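PDB 1VQZ: lipoate-protein ligase, putative from Streptococcus pneumoniae, which is a putative member of the lipoate-protein ligase family, pairing a lipoyl ligase A/B-type catalytic domain with a smaller C-terminal domain. Local coordinates for residues A299-D302 / V303-V307. Residues are numbered along the deposited sequence; the frame is centred on the assembly and turned at random.
Sequences AVED and VLRGV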
ATOM      1  N   ALA A 299      15.833   4.257   4.306  1.00 30.70           N
ATOM      2  CA  ALA A 299      17.016   3.475   4.664  1.00 33.54           C
ATOM      3  C   ALA A 299      18.047   3.358   3.545  1.00 32.13           C
ATOM      4  O   ALA A 299      19.238   3.355   3.800  1.00 34.93           O
ATOM      5  CB  ALA A 299      16.620   2.092   5.154  1.00 31.87           C
ATOM      6  N   VAL A 300      17.604   3.285   2.306  1.00 31.24           N
ATOM      7  CA  VAL A 300      18.513   3.255   1.169  1.00 31.35           C
ATOM      8  C   VAL A 300      19.133   4.654   0.913  1.00 31.53           C
ATOM      9  O   VAL A 300      20.366   4.797   0.738  1.00 31.43           O
ATOM     10  CB  VAL A 300      17.789   2.716  -0.076  1.00 32.34           C
ATOM     11  CG1 VAL A 300      18.704   2.676  -1.277  1.00 35.61           C
ATOM     12  CG2 VAL A 300      17.186   1.322   0.216  1.00 32.37           C
ATOM     13  N   GLU A 301      18.286   5.683   0.910  1.00 30.62           N
ATOM     14  CA  GLU A 301      18.746   7.080   0.914  1.00 28.79           C
ATOM     15  C   GLU A 301      19.831   7.232   1.969  1.00 29.18           C
ATOM     16  O   GLU A 301      20.863   7.821   1.692  1.00 30.15           O
ATOM     17  CB  GLU A 301      17.587   8.040   1.209  1.00 30.44           C
ATOM     18  CG  GLU A 301      16.521   8.046   0.102  1.00 25.75           C
ATOM     19  CD  GLU A 301      15.188   8.685   0.510  1.00 33.34           C
ATOM     20  OE1 GLU A 301      15.027   9.101   1.682  1.00 31.41           O
ATOM     21  OE2 GLU A 301      14.281   8.728  -0.342  1.00 31.36           O
ATOM     22  N   ASP A 302      19.619   6.664   3.168  1.00 30.73           N
ATOM     23  CA  ASP A 302      20.555   6.903   4.275  1.00 30.01           C
ATOM     24  C   ASP A 302      21.944   6.310   4.024  1.00 32.77           C
ATOM     25  O   ASP A 302      22.947   6.935   4.344  1.00 34.46           O
ATOM     26  CB  ASP A 302      19.988   6.403   5.591  1.00 33.64           C
ATOM     27  CG  ASP A 302      18.815   7.251   6.099  1.00 35.16           C
ATOM     28  OD1 ASP A 302      18.535   8.355   5.557  1.00 33.59           O
ATOM     29  OD2 ASP A 302      18.160   6.786   7.043  1.00 37.96           O
ATOM     30  N   VAL A 303      21.988   5.139   3.409  1.00 34.60           N
ATOM     31  CA  VAL A 303      23.233   4.451   3.124  1.00 35.69           C
ATOM     32  C   VAL A 303      23.961   5.093   1.954  1.00 35.35           C
ATOM     33  O   VAL A 303      25.151   4.912   1.815  1.00 35.00           O
ATOM     34  CB  VAL A 303      23.034   2.899   2.895  1.00 34.24           C
ATOM     35  CG1 VAL A 303      22.371   2.561   1.579  1.00 38.38           C
ATOM     36  CG2 VAL A 303      24.380   2.165   2.941  1.00 39.57           C
ATOM     37  N   LEU A 304      23.264   5.866   1.124  1.00 34.86           N
ATOM     38  CA  LEU A 304      23.898   6.439  -0.067  1.00 33.98           C
ATOM     39  C   LEU A 304      24.460   7.826   0.164  1.00 33.73           C
ATOM     40  O   LEU A 304      25.340   8.284  -0.564  1.00 31.92           O
ATOM     41  CB  LEU A 304      22.920   6.441  -1.245  1.00 34.43           C
ATOM     42  CG  LEU A 304      22.674   5.059  -1.882  1.00 32.49           C
ATOM     43  CD1 LEU A 304      21.709   5.164  -3.005  1.00 39.43           C
ATOM     44  CD2 LEU A 304      23.949   4.336  -2.347  1.00 36.00           C
ATOM     45  N   ARG A 305      23.922   8.491   1.174  1.00 35.55           N
ATOM     46  CA  ARG A 305      24.370   9.804   1.584  1.00 38.58           C
ATOM     47  C   ARG A 305      25.866   9.766   1.981  1.00 34.62           C
ATOM     48  O   ARG A 305      26.269   8.937   2.761  1.00 33.93           O
ATOM     49  CB  ARG A 305      23.491  10.305   2.732  1.00 40.78           C
ATOM     50  CG  ARG A 305      23.110  11.744   2.615  1.00 44.75           C
ATOM     51  CD  ARG A 305      22.125  12.163   3.682  1.00 40.52           C
ATOM     52  NE  ARG A 305      20.748  12.152   3.202  1.00 37.89           N
ATOM     53  CZ  ARG A 305      19.786  11.329   3.610  1.00 34.72           C
ATOM     54  NH1 ARG A 305      20.024  10.381   4.519  1.00 31.39           N
ATOM     55  NH2 ARG A 305      18.584  11.456   3.076  1.00 45.13           N
ATOM     56  N   GLY A 306      26.668  10.640   1.369  1.00 33.66           N
ATOM     57  CA  GLY A 306      28.116  10.710   1.577  1.00 33.20           C
ATOM     58  C   GLY A 306      28.921   9.740   0.721  1.00 31.49           C
ATOM     59  O   GLY A 306      30.156   9.729   0.763  1.00 29.88           O
ATOM     60  N   VAL A 307      28.242   8.884  -0.027  1.00 29.33           N
ATOM     61  CA  VAL A 307      28.938   7.997  -0.975  1.00 31.25           C
ATOM     62  C   VAL A 307      29.392   8.775  -2.229  1.00 30.55           C
ATOM     63  O   VAL A 307      28.730   9.721  -2.676  1.00 26.31           O
ATOM     64  CB  VAL A 307      28.056   6.785  -1.333  1.00 32.61           C
ATOM     65  CG1 VAL A 307      28.709   5.865  -2.372  1.00 32.39           C
ATOM     66  CG2 VAL A 307      27.740   5.990  -0.042  1.00 33.60           C
TER
HETATM   67  O   HOH W   1      16.408   9.497   4.030  1.00 25.91           O
HETATM   68  O   HOH W   2      25.389   7.505   4.621  1.00 37.02           O
HETATM   69  O   HOH W   3      22.378   9.484   5.874  1.00 38.32           O
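The carbonyl of E301 takes the amides of both L304 and R305 as helix 298-304 ends: R305 N lies 3.2 Å from E301 O, almost in line with the C=O bond, whereas L304 N stands well above the carbonyl plane. R305 then leaves helical geometry, and a type II beta turn from L304 to V307, with G306 at positive phi, is closed by V307 N bonding to L304 O at 3.0 Å. Beyond the helix end the R305 side chain folds back, bent at chi3 (-98°), and runs alongside D302. Its NH1 forms a salt bridge with D302 OD1 at 2.7 Å, approached on the anti side of the carboxylate; the oxygen lies close to the guanidinium plane, although the two planar groups are turned 52° apart. E301 O lies over one face of the guanidinium, displaced toward the rim. One water lies within hydrogen-bonding distance of E301 OE1, D302 OD1 and R305 NH2, and a second joins R305 NH1 to D302 O. NE pairs with D284 of strand 281-289, while E301 OE2 accepts from the amide of I287 on the same strand. On the buried side V300 CG1 meets L304 CD1 at 4.3 Å, and L304 continues onto I285 and helix 311-318. The D302-R305 ion pair, i to i+3, spans the end of a helix that packs against helix 311-318 and strand 281-289. Held by two carboxylates and by water, the guanidinium is probably restrained from turning, and its positive charge probably offsets the acidic D302 and D284.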